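Ethylbenzene dehydrogenase alpha-subunit (Aromatoleum aromaticum, PDB 2IVF) belongs to the molybdopterin oxidoreductase family and carries a molybdenum atom, two pterin dinucleotide groups and an iron-sulfur cluster. Local coordinates at residues 217-222 with 958-963; 454-459 with 939-944; 568-573 with 830-835. All coordinates share one frame; numbering follows the deposited sequence.

In the fold
The three contacts lie progressively farther from the centre of the chain, at about 7, 14 and 23 Å between centres. Two of them reach the cofactors: interaction 1 meets MD1 through Ile221, and Met457, on the helical side of interaction 2, touches MGD. Interaction 2, its centre about 11 Å from that of interaction 1, touches interaction 1 where Pro961 CD packs on His944 O at 3.6 Å. The centre of interaction 3 lies about 10 Å from that of interaction 2. There Pro942 CG of interaction 2 meets Leu570 CD1 at 3.5 Å, and Leu456 CB lies 3.4 Å from Thr830 O. Along the sequence the contacts are nested, 3 within 2 and 2 within 1.

Interaction 1. Residues 217-222 with 958-963; sequences INVDIG and NGSPAP. With MD1 (phosphoric acid 4-(2-amino-4-oxo-3,4,5,6,-tetrahydro-pteridin-6-yl)-2-hydroxy-3,4-dimercapto-but-3-en-yl ester guanylate ester), chain N.
Ser960 OG donates a hydrogen bond of 2.6 Å to Gly959 O, and the two methyl groups of Val219 pack against this small polar unit. The donor lies in the carbonyl plane on a lone pair, with a C=O...O angle of 111°, so the hydroxyl folds back onto the carbonyl of the preceding residue. Val219 CG1 rests 3.4 Å from Ser960 OG, while CG2 sits 3.5 Å from Gly959 O. The valine torsion explains this division: CG1 extends opposite the backbone N (chi1 -179°), and CG2 branches off beside that N. CG1 also leans on Ala962 CB at 3.9 Å, so one methyl touches both Ser960 and Ala962.

The carbonyl of Val219 is covered by carbon. Ala962 CB and Pro963 CD each come to 3.5 Å of Val219 O, which is buried and has no hydrogen-bonding partner in the model. Its position close to the end of the short helix 217-221 is consistent with this: Gly222 leaves the helix with a positive phi of 98°, a conformation suited to glycine.

The opposite side of this helix turns to the cofactor. Ile221 lays its CB and methyl groups along the dithiolene carbons and sulfur of MD1, and Ile221 O approaches MD1 C7 at 3.4 Å while accepting a hydrogen bond from Arg615. Asp220 makes salt bridges with Arg613 and Lys614. One short helical turn is thus held between a late loop of the chain and the pterin, part of the buried cofactor-binding site of a molybdopterin oxidoreductase.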
loop_
_atom_site.group_PDB
_atom_site.type_symbol
_atom_site.label_atom_id
_atom_site.label_comp_id
_atom_site.label_asym_id
_atom_site.label_seq_id
_atom_site.Cartn_x
_atom_site.Cartn_y
_atom_site.Cartn_z
ATOM N N ILE A 217 -7.867 -21.624 -3.232
ATOM C CA ILE A 217 -7.162 -20.364 -3.090
ATOM C C ILE A 217 -7.467 -19.726 -1.734
ATOM O O ILE A 217 -6.579 -19.347 -1.010
ATOM C CB ILE A 217 -7.492 -19.390 -4.256
ATOM C CG1 ILE A 217 -7.003 -17.955 -3.964
ATOM C CG2 ILE A 217 -8.993 -19.350 -4.560
ATOM C CD1 ILE A 217 -5.490 -17.826 -3.897
ATOM N N ASN A 218 -8.743 -19.610 -1.380
ATOM C CA ASN A 218 -9.095 -18.861 -0.169
ATOM C C ASN A 218 -8.685 -19.500 1.127
ATOM O O ASN A 218 -8.277 -18.814 2.061
ATOM C CB ASN A 218 -10.584 -18.557 -0.155
ATOM C CG ASN A 218 -10.849 -17.265 -0.770
ATOM O OD1 ASN A 218 -10.858 -17.134 -1.997
ATOM N ND2 ASN A 218 -10.946 -16.239 0.069
ATOM N N VAL A 219 -8.802 -20.808 1.179
ATOM C CA VAL A 219 -8.374 -21.567 2.346
ATOM C C VAL A 219 -6.822 -21.486 2.430
ATOM O O VAL A 219 -6.242 -21.445 3.533
ATOM C CB VAL A 219 -8.900 -22.969 2.241
ATOM C CG1 VAL A 219 -8.513 -23.840 3.470
ATOM C CG2 VAL A 219 -10.462 -22.907 2.059
ATOM N N ASP A 220 -6.174 -21.439 1.261
ATOM C CA ASP A 220 -4.718 -21.470 1.196
ATOM C C ASP A 220 -4.125 -20.134 1.683
ATOM O O ASP A 220 -3.130 -20.114 2.421
ATOM C CB ASP A 220 -4.253 -21.825 -0.220
ATOM C CG ASP A 220 -2.756 -22.087 -0.285
ATOM O OD1 ASP A 220 -2.265 -23.071 0.354
ATOM O OD2 ASP A 220 -2.074 -21.307 -0.980
ATOM N N ILE A 221 -4.758 -19.038 1.299
ATOM C CA ILE A 221 -4.281 -17.706 1.719
ATOM C C ILE A 221 -4.665 -17.400 3.151
ATOM O O ILE A 221 -3.875 -16.825 3.893
ATOM C CB ILE A 221 -4.720 -16.614 0.767
ATOM C CG1 ILE A 221 -6.257 -16.540 0.626
ATOM C CG2 ILE A 221 -4.061 -16.825 -0.609
ATOM C CD1 ILE A 221 -6.771 -15.668 -0.535
ATOM N N GLY A 222 -5.843 -17.845 3.560
ATOM C CA GLY A 222 -6.344 -17.556 4.890
ATOM C C GLY A 222 -7.307 -16.409 4.965
ATOM O O GLY A 222 -7.230 -15.628 5.922
ATOM N N ASN A 958 -14.769 -22.053 1.122
ATOM C CA ASN A 958 -15.535 -22.087 2.349
ATOM C C ASN A 958 -15.363 -23.398 3.083
ATOM O O ASN A 958 -15.824 -24.421 2.645
ATOM C CB ASN A 958 -17.025 -21.913 2.041
ATOM C CG ASN A 958 -17.351 -20.550 1.542
ATOM O OD1 ASN A 958 -17.837 -19.707 2.299
ATOM N ND2 ASN A 958 -17.066 -20.297 0.267
ATOM N N GLY A 959 -14.704 -23.358 4.220
ATOM C CA GLY A 959 -14.634 -24.538 5.070
ATOM C C GLY A 959 -13.314 -25.252 4.905
ATOM O O GLY A 959 -12.463 -24.826 4.135
ATOM N N SER A 960 -13.173 -26.345 5.651
ATOM C CA SER A 960 -11.919 -27.111 5.744
ATOM C C SER A 960 -10.875 -26.285 6.539
ATOM O O SER A 960 -11.006 -25.060 6.679
ATOM C CB SER A 960 -11.404 -27.556 4.369
ATOM O OG SER A 960 -10.558 -26.600 3.777
ATOM N N PRO A 961 -9.894 -26.969 7.137
ATOM C CA PRO A 961 -8.954 -26.346 8.061
ATOM C C PRO A 961 -7.910 -25.567 7.318
ATOM O O PRO A 961 -7.157 -26.144 6.558
ATOM C CB PRO A 961 -8.345 -27.548 8.806
ATOM C CG PRO A 961 -8.600 -28.711 7.966
ATOM C CD PRO A 961 -9.686 -28.426 7.016
ATOM N N ALA A 962 -7.875 -24.270 7.528
ATOM C CA ALA A 962 -6.929 -23.386 6.836
ATOM C C ALA A 962 -5.549 -23.391 7.512
ATOM O O ALA A 962 -5.414 -23.147 8.703
ATOM C CB ALA A 962 -7.499 -21.959 6.754
ATOM N N PRO A 963 -4.493 -23.678 6.734
ATOM C CA PRO A 963 -3.121 -23.747 7.271
ATOM C C PRO A 963 -2.451 -22.388 7.351
ATOM O O PRO A 963 -1.353 -22.186 6.810
ATOM C CB PRO A 963 -2.433 -24.639 6.248
ATOM C CG PRO A 963 -3.092 -24.183 4.957
ATOM C CD PRO A 963 -4.537 -23.989 5.299
HETATM P PB MD1 N . 0.183 -14.506 -3.442
HETATM O O3B MD1 N . 0.908 -13.122 -3.692
HETATM O O1B MD1 N . -1.039 -14.516 -4.287
HETATM O O2B MD1 N . 1.125 -15.646 -3.388
HETATM O O3A MD1 N . -0.301 -14.326 -1.942
HETATM C C10 MD1 N . -1.582 -13.758 -1.594
HETATM C C11 MD1 N . -1.524 -13.622 -0.081
HETATM O O11 MD1 N . -0.705 -12.422 0.128
HETATM C C12 MD1 N . -2.899 -13.362 0.474
HETATM S S12 MD1 N . -4.194 -12.853 -0.521
HETATM C C13 MD1 N . -3.152 -13.457 1.819
HETATM S S13 MD1 N . -4.668 -13.119 2.480
HETATM C C14 MD1 N . -2.125 -13.889 2.796
HETATM N N15 MD1 N . -1.753 -12.990 3.836
HETATM C C16 MD1 N . -0.721 -13.278 4.691
HETATM C C15 MD1 N . -0.509 -12.409 5.745
HETATM O O14 MD1 N . -1.239 -11.397 5.922
HETATM N N17 MD1 N . 0.574 -12.696 6.510
HETATM C C17 MD1 N . 1.358 -13.829 6.287
HETATM N N16 MD1 N . 2.374 -14.023 7.115
HETATM N N18 MD1 N . 1.090 -14.678 5.280
HETATM C C20 MD1 N . 0.066 -14.415 4.497
HETATM N N8 MD1 N . -0.241 -15.296 3.510
HETATM C C7 MD1 N . -1.278 -15.109 2.532
HETATM P PA MD1 N . 2.296 -12.719 -4.398
HETATM O O1A MD1 N . 2.113 -11.296 -4.819
HETATM O O2A MD1 N . 3.390 -13.007 -3.444
HETATM O "O5'" MD1 N . 2.450 -13.655 -5.661
HETATM C "C5'" MD1 N . 1.574 -13.392 -6.751
HETATM C "C4'" MD1 N . 2.352 -13.300 -7.999
HETATM O "O4'" MD1 N . 1.394 -12.874 -8.960
HETATM C "C1'" MD1 N . 2.155 -12.132 -9.914
HETATM N N9 MD1 N . 1.355 -11.251 -10.775
HETATM C C4 MD1 N . 1.086 -11.528 -12.043
HETATM N N3 MD1 N . 1.429 -12.610 -12.781
HETATM C C2 MD1 N . 1.040 -12.702 -14.053
HETATM N N2 MD1 N . 1.366 -13.791 -14.799
HETATM N N1 MD1 N . 0.360 -11.633 -14.605
HETATM C C6 MD1 N . -0.017 -10.507 -13.914
HETATM O O6 MD1 N . -0.685 -9.644 -14.483
HETATM C C5 MD1 N . 0.353 -10.448 -12.561
HETATM N N7 MD1 N . 0.211 -9.553 -11.589
HETATM C C8 MD1 N . 0.814 -10.058 -10.510
HETATM C "C2'" MD1 N . 3.109 -11.289 -9.073
HETATM O "O2'" MD1 N . 4.302 -10.878 -9.785
HETATM C "C3'" MD1 N . 3.393 -12.182 -7.856
HETATM O "O3'" MD1 N . 4.730 -12.747 -7.894
#

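Interaction 2. Residues 454-459 with 939-944; sequences GDLMER and MPKPLH
Lys941 reaches across to Asp455 at the start of helix 454-467, and its extended side chain can be followed atom by atom. Its CB stands over the centre of the His944 ring, 4.1 Å above the plane, so the root of the lysine covers one face of the histidine. With CG opposite the backbone N (chi1 -177°) and the later bonds also extended, the chain then runs straight toward the carboxylate. CD passes 3.8 Å from Asp455 OD1, and CE comes to 3.5 Å of Asp455 OD2. At the tip, NZ forms a salt bridge of 2.8 Å with Asp455 OD1, using the syn lone pair of that oxygen. The ammonium also brushes the side of Leu456, whose CG is 4.0 Å from Lys941 NZ.

The other carboxylate oxygen takes the histidine N-H, though Lys941 NZ is also near it, at 3.3 Å from Asp455 OD2. His944 NE2 donates to Asp455 OD2 over 2.8 Å, with an N-H...O angle of 161°. The oxygen lies close to the imidazole plane, yet the donor comes from well above the carboxylate plane; the two flat groups stand 81° apart, near a right angle. Asp455 OD1 additionally takes a weak bond from Leu456 N.

The surroundings extend the network. Lys941 NZ has Glu826 and His453 as further partners, and the His944 ring packs edge-to-face with that of His230. A buried carboxylate that receives a lysine on one oxygen and an imidazole N-H on the other is probably ionised, and its charge should favour a protonated lysine. This polar chemistry, in preference to broad apolar packing, joins the helix to the loop carrying residues 939-944.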
loop_
_atom_site.group_PDB
_atom_site.type_symbol
_atom_site.label_atom_id
_atom_site.label_comp_id
_atom_site.label_asym_id
_atom_site.label_seq_id
_atom_site.Cartn_x
_atom_site.Cartn_y
_atom_site.Cartn_z
ATOM N N GLY A 454 -9.589 -17.637 15.386
ATOM C CA GLY A 454 -10.359 -16.528 14.825
ATOM C C GLY A 454 -11.846 -16.870 14.811
ATOM O O GLY A 454 -12.675 -15.992 14.894
ATOM N N ASP A 455 -12.181 -18.146 14.659
ATOM C CA ASP A 455 -13.591 -18.540 14.654
ATOM C C ASP A 455 -14.222 -18.158 15.978
ATOM O O ASP A 455 -15.286 -17.563 15.983
ATOM C CB ASP A 455 -13.806 -20.047 14.338
ATOM C CG ASP A 455 -13.072 -20.972 15.251
ATOM O OD1 ASP A 455 -12.105 -20.568 15.944
ATOM O OD2 ASP A 455 -13.434 -22.167 15.205
ATOM N N LEU A 456 -13.540 -18.446 17.093
ATOM C CA LEU A 456 -14.035 -18.054 18.419
ATOM C C LEU A 456 -14.147 -16.588 18.598
ATOM O O LEU A 456 -15.105 -16.109 19.189
ATOM C CB LEU A 456 -13.158 -18.592 19.531
ATOM C CG LEU A 456 -13.309 -20.098 19.760
ATOM C CD1 LEU A 456 -12.261 -20.550 20.808
ATOM C CD2 LEU A 456 -14.740 -20.533 20.200
ATOM N N MET A 457 -13.139 -15.868 18.106
ATOM C CA MET A 457 -13.152 -14.416 18.137
ATOM C C MET A 457 -14.312 -13.828 17.372
ATOM O O MET A 457 -14.937 -12.860 17.814
ATOM C CB MET A 457 -11.830 -13.918 17.536
ATOM C CG MET A 457 -10.585 -14.358 18.355
ATOM S SD MET A 457 -8.956 -14.200 17.503
ATOM C CE MET A 457 -8.964 -12.529 16.878
ATOM N N GLU A 458 -14.560 -14.383 16.177
ATOM C CA GLU A 458 -15.692 -13.984 15.351
ATOM C C GLU A 458 -17.027 -14.396 15.977
ATOM O O GLU A 458 -17.934 -13.606 16.013
ATOM C CB GLU A 458 -15.594 -14.604 13.940
ATOM C CG GLU A 458 -14.495 -13.991 13.091
ATOM C CD GLU A 458 -14.077 -14.896 11.933
ATOM O OE1 GLU A 458 -14.958 -15.629 11.459
ATOM O OE2 GLU A 458 -12.889 -14.860 11.513
ATOM N N ARG A 459 -17.176 -15.636 16.430
ATOM C CA ARG A 459 -18.435 -16.014 17.062
ATOM C C ARG A 459 -18.802 -15.066 18.211
ATOM O O ARG A 459 -19.968 -14.718 18.430
ATOM C CB ARG A 459 -18.346 -17.453 17.542
ATOM C CG ARG A 459 -18.290 -18.414 16.418
ATOM C CD ARG A 459 -18.002 -19.825 16.938
ATOM N NE ARG A 459 -19.074 -20.322 17.807
ATOM C CZ ARG A 459 -18.938 -21.280 18.697
ATOM N NH1 ARG A 459 -17.774 -21.880 18.861
ATOM N NH2 ARG A 459 -19.975 -21.659 19.402
ATOM N N MET A 939 -0.390 -23.998 11.679
ATOM C CA MET A 939 -1.141 -25.044 12.361
ATOM C C MET A 939 -2.623 -24.894 12.021
ATOM O O MET A 939 -3.206 -23.879 12.349
ATOM C CB MET A 939 -0.963 -24.917 13.881
ATOM C CG MET A 939 0.444 -25.102 14.398
ATOM S SD MET A 939 1.083 -26.783 14.121
ATOM C CE MET A 939 0.158 -27.757 15.319
ATOM N N PRO A 940 -3.229 -25.874 11.319
ATOM C CA PRO A 940 -4.641 -25.747 11.040
ATOM C C PRO A 940 -5.465 -26.134 12.242
ATOM O O PRO A 940 -5.101 -27.063 12.960
ATOM C CB PRO A 940 -4.872 -26.746 9.898
ATOM C CG PRO A 940 -3.554 -27.210 9.473
ATOM C CD PRO A 940 -2.668 -27.061 10.664
ATOM N N LYS A 941 -6.593 -25.461 12.428
ATOM C CA LYS A 941 -7.462 -25.734 13.571
ATOM C C LYS A 941 -8.159 -27.067 13.365
ATOM O O LYS A 941 -8.956 -27.207 12.450
ATOM C CB LYS A 941 -8.473 -24.584 13.823
ATOM C CG LYS A 941 -9.330 -24.864 15.072
ATOM C CD LYS A 941 -9.827 -23.595 15.716
ATOM C CE LYS A 941 -10.838 -23.883 16.815
ATOM N NZ LYS A 941 -11.166 -22.637 17.590
ATOM N N PRO A 942 -7.818 -28.077 14.179
ATOM C CA PRO A 942 -8.348 -29.411 13.930
ATOM C C PRO A 942 -9.880 -29.529 13.946
ATOM O O PRO A 942 -10.417 -30.411 13.281
ATOM C CB PRO A 942 -7.761 -30.241 15.071
ATOM C CG PRO A 942 -6.584 -29.566 15.450
ATOM C CD PRO A 942 -6.911 -28.087 15.329
ATOM N N LEU A 943 -10.565 -28.641 14.698
ATOM C CA LEU A 943 -12.025 -28.704 14.806
ATOM C C LEU A 943 -12.644 -28.406 13.442
ATOM O O LEU A 943 -13.769 -28.804 13.167
ATOM C CB LEU A 943 -12.556 -27.702 15.835
ATOM C CG LEU A 943 -12.206 -27.994 17.295
ATOM C CD1 LEU A 943 -12.924 -26.948 18.171
ATOM C CD2 LEU A 943 -12.589 -29.400 17.635
ATOM N N HIS A 944 -11.885 -27.768 12.568
ATOM C CA HIS A 944 -12.364 -27.519 11.215
ATOM C C HIS A 944 -12.285 -28.682 10.244
ATOM O O HIS A 944 -12.622 -28.518 9.090
ATOM C CB HIS A 944 -11.744 -26.260 10.657
ATOM C CG HIS A 944 -12.025 -25.059 11.487
ATOM N ND1 HIS A 944 -11.593 -23.796 11.128
ATOM C CD2 HIS A 944 -12.764 -24.900 12.613
ATOM C CE1 HIS A 944 -11.961 -22.929 12.059
ATOM N NE2 HIS A 944 -12.708 -23.564 12.950
#

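Interaction 3. Residues 568-573 with 830-835; sequences PALKKS and THKDTP
Two irregular loops approach here with well-separated backbones, Ala569 CA and Lys832 CA being 8.8 Å apart, and one long side chain bridges the distance. Lys832 starts with CG beside its backbone N and opposite the carbonyl carbon (chi1 -72°), then continues fully extended toward the other loop. Its last two atoms lie alongside a methyl group: Lys832 CE lies 3.8 Å from Ala569 CB and Lys832 NZ 3.5 Å from that same carbon. Leu570 adds a looser touch, its CD2 being 4.4 Å from Lys832 NZ. The contact is accordingly small, with 123 Å² buried over both sides.

What fixes the ammonium lies just beyond the two segments. Lys832 NZ makes salt bridges with Asp567 and Glu826 and donates a hydrogen bond to Ala824 O, so the alanine methyl rests beside a charge that is held by other residues. Asp567 also accepts a hydrogen bond from Ala569 N, which ties both loops to one carboxylate.

This surface contact sits among several helices. Ser573 occupies the N-cap position of helix 574-583, on whose Tyr577 Leu570 packs; Lys571 is salt-bridged to Glu823 in helix 819-824; Lys832 leans on Leu456 of helix 454-467; and His831 meets helix 303-316, before the chain continues to strand 843-846.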
loop_
_atom_site.group_PDB
_atom_site.type_symbol
_atom_site.label_atom_id
_atom_site.label_comp_id
_atom_site.label_asym_id
_atom_site.label_seq_id
_atom_site.Cartn_x
_atom_site.Cartn_y
_atom_site.Cartn_z
ATOM N N PRO A 568 -4.207 -26.826 23.750
ATOM C CA PRO A 568 -4.159 -27.849 24.791
ATOM C C PRO A 568 -5.499 -28.372 25.278
ATOM O O PRO A 568 -5.525 -29.365 25.995
ATOM C CB PRO A 568 -3.434 -27.175 25.957
ATOM C CG PRO A 568 -3.287 -25.752 25.618
ATOM C CD PRO A 568 -3.711 -25.515 24.222
ATOM N N ALA A 569 -6.586 -27.708 24.911
ATOM C CA ALA A 569 -7.932 -28.176 25.197
ATOM C C ALA A 569 -8.345 -29.292 24.259
ATOM O O ALA A 569 -9.398 -29.915 24.464
ATOM C CB ALA A 569 -8.944 -27.008 25.099
ATOM N N LEU A 570 -7.548 -29.544 23.215
ATOM C CA LEU A 570 -7.872 -30.610 22.290
ATOM C C LEU A 570 -7.272 -31.919 22.817
ATOM O O LEU A 570 -6.207 -31.925 23.444
ATOM C CB LEU A 570 -7.399 -30.264 20.863
ATOM C CG LEU A 570 -7.951 -28.988 20.193
ATOM C CD1 LEU A 570 -7.396 -28.825 18.750
ATOM C CD2 LEU A 570 -9.503 -28.877 20.143
ATOM N N LYS A 571 -7.973 -33.025 22.574
ATOM C CA LYS A 571 -7.597 -34.306 23.137
ATOM C C LYS A 571 -6.618 -35.042 22.233
ATOM O O LYS A 571 -6.033 -36.061 22.629
ATOM C CB LYS A 571 -8.852 -35.146 23.398
ATOM C CG LYS A 571 -9.676 -35.541 22.139
ATOM C CD LYS A 571 -11.043 -36.111 22.592
ATOM C CE LYS A 571 -11.513 -37.310 21.773
ATOM N NZ LYS A 571 -12.554 -38.053 22.537
ATOM N N LYS A 572 -6.416 -34.519 21.025
ATOM C CA LYS A 572 -5.524 -35.140 20.067
ATOM C C LYS A 572 -5.080 -34.203 18.962
ATOM O O LYS A 572 -5.536 -33.056 18.852
ATOM C CB LYS A 572 -6.173 -36.392 19.477
ATOM C CG LYS A 572 -7.476 -36.134 18.761
ATOM C CD LYS A 572 -8.243 -37.409 18.650
ATOM C CE LYS A 572 -9.558 -37.284 17.915
ATOM N NZ LYS A 572 -10.133 -38.668 17.709
ATOM N N SER A 573 -4.126 -34.688 18.174
ATOM C CA SER A 573 -3.504 -33.910 17.111
ATOM C C SER A 573 -4.424 -33.767 15.924
ATOM O O SER A 573 -5.347 -34.558 15.736
ATOM C CB SER A 573 -2.235 -34.588 16.587
ATOM O OG SER A 573 -2.524 -35.930 16.134
ATOM N N THR A 830 -16.115 -18.568 23.271
ATOM C CA THR A 830 -15.298 -18.664 24.448
ATOM C C THR A 830 -13.932 -18.150 24.068
ATOM O O THR A 830 -13.590 -18.117 22.880
ATOM C CB THR A 830 -15.192 -20.091 24.948
ATOM O OG1 THR A 830 -14.660 -20.053 26.277
ATOM C CG2 THR A 830 -14.284 -20.916 24.018
ATOM N N HIS A 831 -13.178 -17.723 25.076
ATOM C CA HIS A 831 -11.819 -17.245 24.861
ATOM C C HIS A 831 -10.814 -18.396 25.084
ATOM O O HIS A 831 -10.861 -19.110 26.118
ATOM C CB HIS A 831 -11.461 -16.123 25.826
ATOM C CG HIS A 831 -10.008 -15.782 25.779
ATOM N ND1 HIS A 831 -9.381 -15.438 24.603
ATOM C CD2 HIS A 831 -9.044 -15.830 26.723
ATOM C CE1 HIS A 831 -8.091 -15.255 24.834
ATOM N NE2 HIS A 831 -7.864 -15.472 26.112
ATOM N N LYS A 832 -9.973 -18.611 24.080
ATOM C CA LYS A 832 -8.797 -19.470 24.209
ATOM C C LYS A 832 -7.620 -18.684 23.752
ATOM O O LYS A 832 -7.670 -18.083 22.688
ATOM C CB LYS A 832 -8.893 -20.723 23.343
ATOM C CG LYS A 832 -9.918 -21.769 23.866
ATOM C CD LYS A 832 -9.934 -23.035 22.963
ATOM C CE LYS A 832 -10.850 -24.166 23.435
ATOM N NZ LYS A 832 -10.682 -25.324 22.511
ATOM N N ASP A 833 -6.553 -18.697 24.538
ATOM C CA ASP A 833 -5.339 -18.042 24.098
ATOM C C ASP A 833 -4.708 -18.780 22.908
ATOM O O ASP A 833 -4.917 -19.985 22.692
ATOM C CB ASP A 833 -4.384 -17.719 25.250
ATOM C CG ASP A 833 -4.823 -16.422 26.025
ATOM O OD1 ASP A 833 -5.013 -16.500 27.237
ATOM O OD2 ASP A 833 -5.008 -15.321 25.425
ATOM N N THR A 834 -4.047 -18.017 22.048
ATOM C CA THR A 834 -3.336 -18.618 20.928
ATOM C C THR A 834 -2.491 -19.770 21.402
ATOM O O THR A 834 -1.791 -19.643 22.421
ATOM C CB THR A 834 -2.373 -17.599 20.335
ATOM O OG1 THR A 834 -3.042 -16.330 20.264
ATOM C CG2 THR A 834 -1.886 -18.066 18.946
ATOM N N PRO A 835 -2.542 -20.915 20.703
ATOM C CA PRO A 835 -1.612 -21.989 21.012
ATOM C C PRO A 835 -0.156 -21.516 20.906
ATOM O O PRO A 835 0.123 -20.564 20.195
ATOM C CB PRO A 835 -1.930 -23.000 19.938
ATOM C CG PRO A 835 -3.360 -22.822 19.705
ATOM C CD PRO A 835 -3.494 -21.332 19.659
#